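Local coordinates for Box C/D snoRNA protein 1 (PDB 6THL), which is required for the accumulation of box C/D snoRNAs, in snoRNA processing, transport to the nucleolus and ribosome biogenesis, at residues D35-L49 / L61-L75. Numbering follows the deposited sequence.
Sequences DKTMDLFVWSVEWIL and LFKHVSHRIKETDFL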
ATOM      1  N   ASP B  35      16.623 -20.886 -12.501  1.00 61.55           N
ATOM      2  CA  ASP B  35      17.584 -20.795 -11.425  1.00 70.19           C
ATOM      3  C   ASP B  35      18.812 -21.632 -11.735  1.00 83.25           C
ATOM      4  O   ASP B  35      18.723 -22.864 -11.829  1.00 89.87           O
ATOM      5  CB  ASP B  35      16.941 -21.252 -10.137  1.00 72.93           C
ATOM      6  CG  ASP B  35      17.833 -21.070  -8.973  1.00 74.02           C
ATOM      7  OD1 ASP B  35      18.826 -21.824  -8.899  1.00 77.42           O
ATOM      8  OD2 ASP B  35      17.540 -20.178  -8.146  1.00 79.30           O
ATOM      9  N   LYS B  36      19.962 -20.969 -11.859  1.00 86.88           N
ATOM     10  CA  LYS B  36      21.126 -21.606 -12.479  1.00 89.30           C
ATOM     11  C   LYS B  36      21.472 -22.888 -11.736  1.00 93.76           C
ATOM     12  O   LYS B  36      21.337 -23.990 -12.281  1.00 93.74           O
ATOM     13  CB  LYS B  36      22.337 -20.672 -12.514  1.00 87.56           C
ATOM     14  CG  LYS B  36      22.079 -19.328 -13.178  1.00 96.13           C
ATOM     15  CD  LYS B  36      21.884 -19.425 -14.694  1.00 94.65           C
ATOM     16  CE  LYS B  36      21.469 -18.078 -15.283  1.00 87.64           C
ATOM     17  NZ  LYS B  36      21.848 -17.945 -16.709  1.00 86.46           N
ATOM     18  N   THR B  37      21.859 -22.738 -10.474  1.00 91.24           N
ATOM     19  CA  THR B  37      22.470 -23.830  -9.719  1.00 91.29           C
ATOM     20  C   THR B  37      21.529 -25.029  -9.632  1.00 90.61           C
ATOM     21  O   THR B  37      21.935 -26.165  -9.884  1.00 87.30           O
ATOM     22  CB  THR B  37      22.845 -23.399  -8.288  1.00 93.13           C
ATOM     23  OG1 THR B  37      21.643 -23.183  -7.542  1.00 84.94           O
ATOM     24  CG2 THR B  37      23.717 -22.114  -8.283  1.00 89.56           C
ATOM     25  N   MET B  38      20.270 -24.767  -9.289  1.00 85.66           N
ATOM     26  CA  MET B  38      19.275 -25.833  -9.194  1.00 80.99           C
ATOM     27  C   MET B  38      18.991 -26.462 -10.543  1.00 76.00           C
ATOM     28  O   MET B  38      18.482 -27.575 -10.592  1.00 69.15           O
ATOM     29  CB  MET B  38      17.963 -25.323  -8.597  1.00 84.20           C
ATOM     30  CG  MET B  38      17.847 -25.452  -7.082  1.00 84.37           C
ATOM     31  SD  MET B  38      16.267 -24.820  -6.458  1.00 81.37           S
ATOM     32  CE  MET B  38      16.539 -23.063  -6.692  1.00 88.46           C
ATOM     33  N   ASP B  39      19.292 -25.735 -11.620  1.00 77.37           N
ATOM     34  CA  ASP B  39      19.185 -26.249 -13.009  1.00 86.25           C
ATOM     35  C   ASP B  39      17.740 -26.397 -13.526  1.00 85.43           C
ATOM     36  O   ASP B  39      17.432 -27.251 -14.385  1.00 74.94           O
ATOM     37  CB  ASP B  39      19.938 -27.574 -13.179  1.00 82.03           C
ATOM     38  CG  ASP B  39      20.042 -27.992 -14.623  1.00 83.76           C
ATOM     39  OD1 ASP B  39      20.260 -27.097 -15.488  1.00 76.67           O
ATOM     40  OD2 ASP B  39      19.890 -29.212 -14.880  1.00 80.35           O
ATOM     41  N   LEU B  40      16.870 -25.529 -13.025  1.00 86.48           N
ATOM     42  CA  LEU B  40      15.464 -25.586 -13.379  1.00 91.75           C
ATOM     43  C   LEU B  40      14.729 -24.223 -13.293  1.00 86.25           C
ATOM     44  O   LEU B  40      15.334 -23.170 -13.052  1.00 86.11           O
ATOM     45  CB  LEU B  40      14.781 -26.674 -12.536  1.00 91.23           C
ATOM     46  CG  LEU B  40      15.005 -26.699 -11.028  1.00 90.12           C
ATOM     47  CD1 LEU B  40      14.410 -25.466 -10.351  1.00 87.86           C
ATOM     48  CD2 LEU B  40      14.380 -27.981 -10.486  1.00 91.84           C
ATOM     49  N   PHE B  41      13.429 -24.250 -13.548  1.00 80.32           N
ATOM     50  CA  PHE B  41      12.616 -23.070 -13.396  1.00 73.04           C
ATOM     51  C   PHE B  41      11.892 -22.997 -12.054  1.00 64.41           C
ATOM     52  O   PHE B  41      11.425 -24.001 -11.525  1.00 56.77           O
ATOM     53  CB  PHE B  41      11.616 -22.942 -14.533  1.00 72.44           C
ATOM     54  CG  PHE B  41      11.189 -21.527 -14.754  1.00 75.71           C
ATOM     55  CD1 PHE B  41      11.957 -20.678 -15.531  1.00 70.81           C
ATOM     56  CD2 PHE B  41      10.064 -21.022 -14.111  1.00 76.37           C
ATOM     57  CE1 PHE B  41      11.585 -19.364 -15.710  1.00 71.54           C
ATOM     58  CE2 PHE B  41       9.684 -19.707 -14.283  1.00 72.75           C
ATOM     59  CZ  PHE B  41      10.447 -18.878 -15.084  1.00 75.24           C
ATOM     60  N   VAL B  42      11.814 -21.781 -11.514  1.00 59.42           N
ATOM     61  CA  VAL B  42      11.129 -21.544 -10.260  1.00 57.79           C
ATOM     62  C   VAL B  42      10.119 -20.431 -10.403  1.00 52.88           C
ATOM     63  O   VAL B  42      10.162 -19.614 -11.306  1.00 49.23           O
ATOM     64  CB  VAL B  42      12.086 -21.273  -9.070  1.00 59.22           C
ATOM     65  CG1 VAL B  42      13.117 -22.378  -8.978  1.00 60.83           C
ATOM     66  CG2 VAL B  42      12.770 -19.920  -9.183  1.00 61.00           C
ATOM     67  N   TRP B  43       9.211 -20.414  -9.465  1.00 53.19           N
ATOM     68  CA  TRP B  43       7.936 -19.835  -9.706  1.00 57.88           C
ATOM     69  C   TRP B  43       7.464 -19.090  -8.459  1.00 62.06           C
ATOM     70  O   TRP B  43       7.339 -19.671  -7.373  1.00 61.84           O
ATOM     71  CB  TRP B  43       6.956 -20.966 -10.037  1.00 58.57           C
ATOM     72  CG  TRP B  43       6.974 -21.387 -11.450  1.00 58.17           C
ATOM     73  CD1 TRP B  43       7.407 -22.580 -11.949  1.00 57.61           C
ATOM     74  CD2 TRP B  43       6.543 -20.612 -12.566  1.00 55.75           C
ATOM     75  NE1 TRP B  43       7.275 -22.595 -13.321  1.00 56.96           N
ATOM     76  CE2 TRP B  43       6.742 -21.402 -13.724  1.00 54.57           C
ATOM     77  CE3 TRP B  43       6.015 -19.323 -12.703  1.00 51.69           C
ATOM     78  CZ2 TRP B  43       6.415 -20.954 -14.995  1.00 53.44           C
ATOM     79  CZ3 TRP B  43       5.704 -18.862 -13.978  1.00 51.18           C
ATOM     80  CH2 TRP B  43       5.897 -19.677 -15.106  1.00 54.11           C
ATOM     81  N   SER B  44       7.217 -17.799  -8.613  1.00 56.49           N
ATOM     82  CA  SER B  44       6.465 -17.100  -7.625  1.00 56.05           C
ATOM     83  C   SER B  44       4.997 -17.524  -7.861  1.00 56.31           C
ATOM     84  O   SER B  44       4.530 -17.554  -9.010  1.00 61.09           O
ATOM     85  CB  SER B  44       6.695 -15.593  -7.790  1.00 55.71           C
ATOM     86  OG  SER B  44       8.024 -15.356  -8.252  1.00 62.71           O
ATOM     87  N   VAL B  45       4.277 -17.900  -6.814  1.00 49.29           N
ATOM     88  CA  VAL B  45       2.842 -17.998  -6.958  1.00 52.84           C
ATOM     89  C   VAL B  45       2.171 -17.022  -5.976  1.00 56.24           C
ATOM     90  O   VAL B  45       2.711 -16.721  -4.910  1.00 52.55           O
ATOM     91  CB  VAL B  45       2.299 -19.460  -6.816  1.00 51.06           C
ATOM     92  CG1 VAL B  45       3.140 -20.456  -7.599  1.00 50.92           C
ATOM     93  CG2 VAL B  45       2.198 -19.892  -5.373  1.00 51.15           C
ATOM     94  N   GLU B  46       0.989 -16.530  -6.352  1.00 56.78           N
ATOM     95  CA  GLU B  46       0.157 -15.739  -5.441  1.00 54.56           C
ATOM     96  C   GLU B  46      -0.933 -16.602  -4.751  1.00 52.15           C
ATOM     97  O   GLU B  46      -1.928 -17.013  -5.354  1.00 52.09           O
ATOM     98  CB  GLU B  46      -0.472 -14.550  -6.183  1.00 49.62           C
ATOM     99  CG  GLU B  46      -1.396 -13.751  -5.286  1.00 42.80           C
ATOM    100  CD  GLU B  46      -2.118 -12.670  -6.017  1.00 42.20           C
ATOM    101  OE1 GLU B  46      -2.627 -11.785  -5.308  1.00 41.78           O
ATOM    102  OE2 GLU B  46      -2.171 -12.695  -7.272  1.00 40.14           O
ATOM    103  N   TRP B  47      -0.730 -16.880  -3.478  1.00 49.71           N
ATOM    104  CA  TRP B  47      -1.692 -17.653  -2.729  1.00 49.83           C
ATOM    105  C   TRP B  47      -2.794 -16.716  -2.295  1.00 50.62           C
ATOM    106  O   TRP B  47      -2.526 -15.652  -1.780  1.00 48.43           O
ATOM    107  CB  TRP B  47      -1.039 -18.304  -1.505  1.00 49.45           C
ATOM    108  CG  TRP B  47      -0.054 -19.327  -1.870  1.00 51.14           C
ATOM    109  CD1 TRP B  47       1.287 -19.187  -1.917  1.00 51.79           C
ATOM    110  CD2 TRP B  47      -0.337 -20.663  -2.276  1.00 55.31           C
ATOM    111  NE1 TRP B  47       1.870 -20.366  -2.324  1.00 51.55           N
ATOM    112  CE2 TRP B  47       0.886 -21.284  -2.551  1.00 51.51           C
ATOM    113  CE3 TRP B  47      -1.519 -21.399  -2.431  1.00 63.57           C
ATOM    114  CZ2 TRP B  47       0.971 -22.602  -2.959  1.00 59.18           C
ATOM    115  CZ3 TRP B  47      -1.433 -22.720  -2.856  1.00 64.11           C
ATOM    116  CH2 TRP B  47      -0.200 -23.305  -3.109  1.00 62.80           C
ATOM    117  N   ILE B  48      -4.036 -17.103  -2.539  1.00 54.52           N
ATOM    118  CA  ILE B  48      -5.182 -16.397  -1.989  1.00 52.40           C
ATOM    119  C   ILE B  48      -6.048 -17.414  -1.259  1.00 56.12           C
ATOM    120  O   ILE B  48      -6.656 -18.284  -1.883  1.00 56.27           O
ATOM    121  CB  ILE B  48      -6.010 -15.719  -3.087  1.00 49.50           C
ATOM    122  CG1 ILE B  48      -5.220 -14.565  -3.718  1.00 48.13           C
ATOM    123  CG2 ILE B  48      -7.305 -15.197  -2.507  1.00 47.45           C
ATOM    124  CD1 ILE B  48      -5.732 -14.136  -5.064  1.00 45.93           C
ATOM    125  N   LEU B  49      -6.081 -17.295   0.066  1.00 58.89           N
ATOM    126  CA  LEU B  49      -6.840 -18.184   0.938  1.00 52.86           C
ATOM    127  C   LEU B  49      -8.201 -17.590   1.193  1.00 53.18           C
ATOM    128  O   LEU B  49      -8.297 -16.457   1.685  1.00 49.13           O
ATOM    129  CB  LEU B  49      -6.107 -18.344   2.275  1.00 49.45           C
ATOM    130  CG  LEU B  49      -4.659 -18.828   2.145  1.00 46.24           C
ATOM    131  CD1 LEU B  49      -4.157 -19.283   3.499  1.00 49.16           C
ATOM    132  CD2 LEU B  49      -4.476 -19.953   1.147  1.00 41.93           C
ATOM    133  N   LEU B  61     -10.050 -12.088   3.246  1.00 56.62           N
ATOM    134  CA  LEU B  61      -9.079 -12.928   2.509  1.00 53.38           C
ATOM    135  C   LEU B  61      -7.721 -12.874   3.192  1.00 53.19           C
ATOM    136  O   LEU B  61      -7.473 -12.005   4.018  1.00 57.20           O
ATOM    137  CB  LEU B  61      -8.914 -12.476   1.057  1.00 52.11           C
ATOM    138  CG  LEU B  61     -10.137 -12.567   0.128  1.00 54.49           C
ATOM    139  CD1 LEU B  61      -9.790 -12.294  -1.336  1.00 49.17           C
ATOM    140  CD2 LEU B  61     -10.800 -13.933   0.261  1.00 55.75           C
ATOM    141  N   PHE B  62      -6.857 -13.836   2.904  1.00 58.83           N
ATOM    142  CA  PHE B  62      -5.422 -13.710   3.241  1.00 64.59           C
ATOM    143  C   PHE B  62      -4.678 -14.087   2.000  1.00 67.41           C
ATOM    144  O   PHE B  62      -4.818 -15.216   1.505  1.00 73.76           O
ATOM    145  CB  PHE B  62      -4.942 -14.615   4.400  1.00 70.24           C
ATOM    146  CG  PHE B  62      -3.422 -14.616   4.614  1.00 63.91           C
ATOM    147  CD1 PHE B  62      -2.856 -13.954   5.675  1.00 61.40           C
ATOM    148  CD2 PHE B  62      -2.579 -15.325   3.776  1.00 64.59           C
ATOM    149  CE1 PHE B  62      -1.492 -13.954   5.857  1.00 56.23           C
ATOM    150  CE2 PHE B  62      -1.220 -15.333   3.969  1.00 58.77           C
ATOM    151  CZ  PHE B  62      -0.675 -14.643   5.005  1.00 53.68           C
ATOM    152  N   LYS B  63      -3.887 -13.136   1.513  1.00 64.16           N
ATOM    153  CA  LYS B  63      -3.098 -13.318   0.324  1.00 56.51           C
ATOM    154  C   LYS B  63      -1.639 -13.417   0.737  1.00 52.90           C
ATOM    155  O   LYS B  63      -1.216 -12.807   1.703  1.00 51.54           O
ATOM    156  CB  LYS B  63      -3.360 -12.154  -0.607  1.00 56.61           C
ATOM    157  CG  LYS B  63      -4.847 -12.003  -0.887  1.00 61.50           C
ATOM    158  CD  LYS B  63      -5.329 -10.566  -0.793  1.00 64.71           C
ATOM    159  CE  LYS B  63      -5.049  -9.782  -2.067  1.00 59.19           C
ATOM    160  NZ  LYS B  63      -6.209  -8.913  -2.401  1.00 61.32           N
ATOM    161  N   HIS B  64      -0.881 -14.248   0.048  1.00 51.87           N
ATOM    162  CA  HIS B  64       0.532 -14.267   0.259  1.00 53.14           C
ATOM    163  C   HIS B  64       1.232 -14.753  -0.982  1.00 51.10           C
ATOM    164  O   HIS B  64       0.784 -15.692  -1.595  1.00 52.90           O
ATOM    165  CB  HIS B  64       0.926 -15.096   1.469  1.00 53.46           C
ATOM    166  CG  HIS B  64       2.394 -15.090   1.718  1.00 55.29           C
ATOM    167  ND1 HIS B  64       2.968 -14.337   2.712  1.00 60.82           N
ATOM    168  CD2 HIS B  64       3.413 -15.675   1.051  1.00 56.24           C
ATOM    169  CE1 HIS B  64       4.278 -14.497   2.677  1.00 63.53           C
ATOM    170  NE2 HIS B  64       4.575 -15.297   1.671  1.00 58.88           N
ATOM    171  N   VAL B  65       2.345 -14.103  -1.311  1.00 51.21           N
ATOM    172  CA  VAL B  65       3.131 -14.412  -2.487  1.00 52.76           C
ATOM    173  C   VAL B  65       4.408 -15.130  -2.095  1.00 52.36           C
ATOM    174  O   VAL B  65       5.206 -14.573  -1.358  1.00 61.95           O
ATOM    175  CB  VAL B  65       3.487 -13.118  -3.211  1.00 53.03           C
ATOM    176  CG1 VAL B  65       4.324 -13.381  -4.450  1.00 52.00           C
ATOM    177  CG2 VAL B  65       2.198 -12.422  -3.583  1.00 54.44           C
ATOM    178  N   SER B  66       4.577 -16.367  -2.568  1.00 52.31           N
ATOM    179  CA  SER B  66       5.759 -17.165  -2.284  1.00 52.33           C
ATOM    180  C   SER B  66       6.625 -17.085  -3.480  1.00 54.27           C
ATOM    181  O   SER B  66       6.143 -16.850  -4.559  1.00 59.35           O
ATOM    182  CB  SER B  66       5.402 -18.607  -2.017  1.00 54.27           C
ATOM    183  OG  SER B  66       4.734 -18.727  -0.770  1.00 56.34           O
ATOM    184  N   HIS B  67       7.917 -17.250  -3.279  1.00 57.55           N
ATOM    185  CA  HIS B  67       8.870 -17.124  -4.353  1.00 57.76           C
ATOM    186  C   HIS B  67       9.685 -18.403  -4.477  1.00 57.46           C
ATOM    187  O   HIS B  67       9.727 -19.204  -3.560  1.00 56.96           O
ATOM    188  CB  HIS B  67       9.830 -15.984  -4.036  1.00 59.68           C
ATOM    189  CG  HIS B  67       9.226 -14.619  -4.102  1.00 54.22           C
ATOM    190  ND1 HIS B  67       8.783 -14.056  -5.277  1.00 57.58           N
ATOM    191  CD2 HIS B  67       9.084 -13.669  -3.154  1.00 54.00           C
ATOM    192  CE1 HIS B  67       8.352 -12.832  -5.046  1.00 54.58           C
ATOM    193  NE2 HIS B  67       8.521 -12.575  -3.761  1.00 56.81           N
ATOM    194  N   ARG B  68      10.376 -18.571  -5.598  1.00 64.36           N
ATOM    195  CA  ARG B  68      11.333 -19.678  -5.765  1.00 65.18           C
ATOM    196  C   ARG B  68      10.722 -21.027  -5.408  1.00 63.68           C
ATOM    197  O   ARG B  68      11.302 -21.811  -4.680  1.00 61.52           O
ATOM    198  CB  ARG B  68      12.621 -19.417  -4.968  1.00 67.58           C
ATOM    199  CG  ARG B  68      13.745 -18.857  -5.829  1.00 77.65           C
ATOM    200  CD  ARG B  68      14.920 -18.371  -4.994  1.00 88.12           C
ATOM    201  NE  ARG B  68      15.940 -17.667  -5.800  1.00 97.99           N
ATOM    202  CZ  ARG B  68      16.726 -16.667  -5.360  1.00 97.21           C
ATOM    203  NH1 ARG B  68      16.628 -16.213  -4.105  1.00 96.88           N
ATOM    204  NH2 ARG B  68      17.617 -16.100  -6.181  1.00 85.86           N
ATOM    205  N   ILE B  69       9.522 -21.275  -5.913  1.00 63.22           N
ATOM    206  CA  ILE B  69       8.923 -22.579  -5.806  1.00 60.82           C
ATOM    207  C   ILE B  69       9.401 -23.377  -6.981  1.00 63.35           C
ATOM    208  O   ILE B  69       9.353 -22.893  -8.107  1.00 67.29           O
ATOM    209  CB  ILE B  69       7.416 -22.492  -5.889  1.00 61.34           C
ATOM    210  CG1 ILE B  69       6.878 -21.791  -4.650  1.00 66.02           C
ATOM    211  CG2 ILE B  69       6.826 -23.881  -6.025  1.00 63.29           C
ATOM    212  CD1 ILE B  69       5.492 -21.198  -4.857  1.00 69.55           C
ATOM    213  N   LYS B  70       9.823 -24.613  -6.738  1.00 68.91           N
ATOM    214  CA  LYS B  70      10.478 -25.410  -7.789  1.00 72.44           C
ATOM    215  C   LYS B  70       9.455 -25.965  -8.771  1.00 58.77           C
ATOM    216  O   LYS B  70       8.457 -26.544  -8.351  1.00 56.30           O
ATOM    217  CB  LYS B  70      11.315 -26.525  -7.156  1.00 81.12           C
ATOM    218  CG  LYS B  70      12.184 -26.036  -5.994  1.00 88.52           C
ATOM    219  CD  LYS B  70      13.501 -26.792  -5.857  1.00 90.03           C
ATOM    220  CE  LYS B  70      13.326 -28.275  -5.544  1.00 93.57           C
ATOM    221  NZ  LYS B  70      12.716 -28.551  -4.212  1.00 96.90           N
ATOM    222  N   GLU B  71       9.679 -25.754 -10.066  1.00 51.89           N
ATOM    223  CA  GLU B  71       8.704 -26.175 -11.071  1.00 55.18           C
ATOM    224  C   GLU B  71       8.358 -27.633 -10.911  1.00 63.75           C
ATOM    225  O   GLU B  71       7.216 -28.045 -11.135  1.00 65.21           O
ATOM    226  CB  GLU B  71       9.186 -25.934 -12.496  1.00 54.64           C
ATOM    227  CG  GLU B  71      10.410 -26.718 -12.953  1.00 54.93           C
ATOM    228  CD  GLU B  71      10.827 -26.309 -14.365  1.00 58.91           C
ATOM    229  OE1 GLU B  71       9.942 -25.981 -15.193  1.00 58.61           O
ATOM    230  OE2 GLU B  71      12.038 -26.294 -14.668  1.00 56.41           O
ATOM    231  N   THR B  72       9.362 -28.411 -10.519  1.00 69.75           N
ATOM    232  CA  THR B  72       9.189 -29.825 -10.227  1.00 68.24           C
ATOM    233  C   THR B  72       8.928 -29.930  -8.728  1.00 68.63           C
ATOM    234  O   THR B  72       9.855 -30.156  -7.938  1.00 77.19           O
ATOM    235  CB  THR B  72      10.458 -30.603 -10.608  1.00 63.99           C
ATOM    236  OG1 THR B  72      11.544 -30.124  -9.808  1.00 73.52           O
ATOM    237  CG2 THR B  72      10.818 -30.402 -12.096  1.00 61.63           C
ATOM    238  N   ASP B  73       7.676 -29.701  -8.348  1.00 60.21           N
ATOM    239  CA  ASP B  73       7.201 -29.874  -6.979  1.00 63.60           C
ATOM    240  C   ASP B  73       5.713 -30.023  -7.058  1.00 67.16           C
ATOM    241  O   ASP B  73       5.062 -29.286  -7.808  1.00 64.56           O
ATOM    242  CB  ASP B  73       7.419 -28.619  -6.128  1.00 64.62           C
ATOM    243  CG  ASP B  73       8.708 -28.620  -5.346  1.00 63.62           C
ATOM    244  OD1 ASP B  73       9.494 -29.577  -5.396  1.00 57.19           O
ATOM    245  OD2 ASP B  73       8.938 -27.603  -4.660  1.00 82.60           O
ATOM    246  N   PHE B  74       5.142 -30.917  -6.264  1.00 73.09           N
ATOM    247  CA  PHE B  74       3.692 -30.915  -6.141  1.00 83.58           C
ATOM    248  C   PHE B  74       3.318 -29.530  -5.580  1.00 85.85           C
ATOM    249  O   PHE B  74       4.173 -28.874  -4.974  1.00 83.46           O
ATOM    250  CB  PHE B  74       3.206 -32.036  -5.219  1.00 85.87           C
ATOM    251  CG  PHE B  74       3.539 -33.425  -5.698  1.00 96.14           C
ATOM    252  CD1 PHE B  74       3.251 -33.815  -7.016  1.00 99.17           C
ATOM    253  CD2 PHE B  74       4.095 -34.367  -4.810  1.00 97.80           C
ATOM    254  CE1 PHE B  74       3.541 -35.099  -7.438  1.00101.14           C
ATOM    255  CE2 PHE B  74       4.385 -35.655  -5.226  1.00101.57           C
ATOM    256  CZ  PHE B  74       4.107 -36.021  -6.542  1.00113.41           C
ATOM    257  N   LEU B  75       2.072 -29.083  -5.772  1.00 81.08           N
ATOM    258  CA  LEU B  75       1.644 -27.745  -5.310  1.00 76.75           C
ATOM    259  C   LEU B  75       1.698 -27.512  -3.782  1.00 78.72           C
ATOM    260  O   LEU B  75       2.152 -26.466  -3.318  1.00 73.94           O
ATOM    261  CB  LEU B  75       0.239 -27.442  -5.806  1.00 77.64           C
ATOM    262  CG  LEU B  75      -0.252 -26.024  -5.499  1.00 83.17           C
ATOM    263  CD1 LEU B  75       0.549 -24.977  -6.278  1.00 81.10           C
ATOM    264  CD2 LEU B  75      -1.747 -25.890  -5.769  1.00 85.07           C
TER
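Leu49 and Phe62 begin a ladder of antiparallel backbone bonds: Leu49 N donates to Phe62 O at 2.8 Å, and further pairs link Trp47 with His64, Val45 with Ser66 and Trp43 with Ile69, with the bonds from Val45 N and Trp43 N weak. At the far end Glu71 N reaches Phe41 O. The carboxylate of Glu71 returns the bond, its OE2 taking the Phe41 N-H at 2.7 Å from above the carboxylate plane (N-H...O 164°). CG lies between the backbone N and the carbonyl carbon (chi1 64°), and from there the extended chain carries the carboxylate to the Phe41 N-H, while OE1 forms a salt bridge with Arg13. With Glu71 replaced by an alanine, the Phe41 N-H would probably lose this acceptor and Arg13 its carboxylate mate. Strands 40-49 and 62-70 form a twisted beta hairpin in the BCD1 domain, interrupted by a beta bulge in which His67 and Arg68 lie opposite Ser44; strand 165-169 runs parallel along the other edge of 40-49. Apolar contacts gather on the face bearing Trp43, Val45 and Trp47. Ile69 CD1 meets Val45 CG2 at 3.6 Å, the two side chains crossing nearly at right angles, and Ile151 of helix 151-155 also packs on Ile69. Leu75 comes from the opposite direction to Trp47, Leu75 CG lying 3.6 Å from Trp47 CH2. Ser66 CB lies at the indole edge. Two other polar side-chain links are looser: Ser44 OG and His67 ND1 share a weak bond at 3.3 Å in the imidazole plane, Ser44 OG also binding Arg31 N and His67 NE2 the backbone of another protein's chain. Asp35 OD2 and Arg68 NE form a long salt bridge of 3.8 Å.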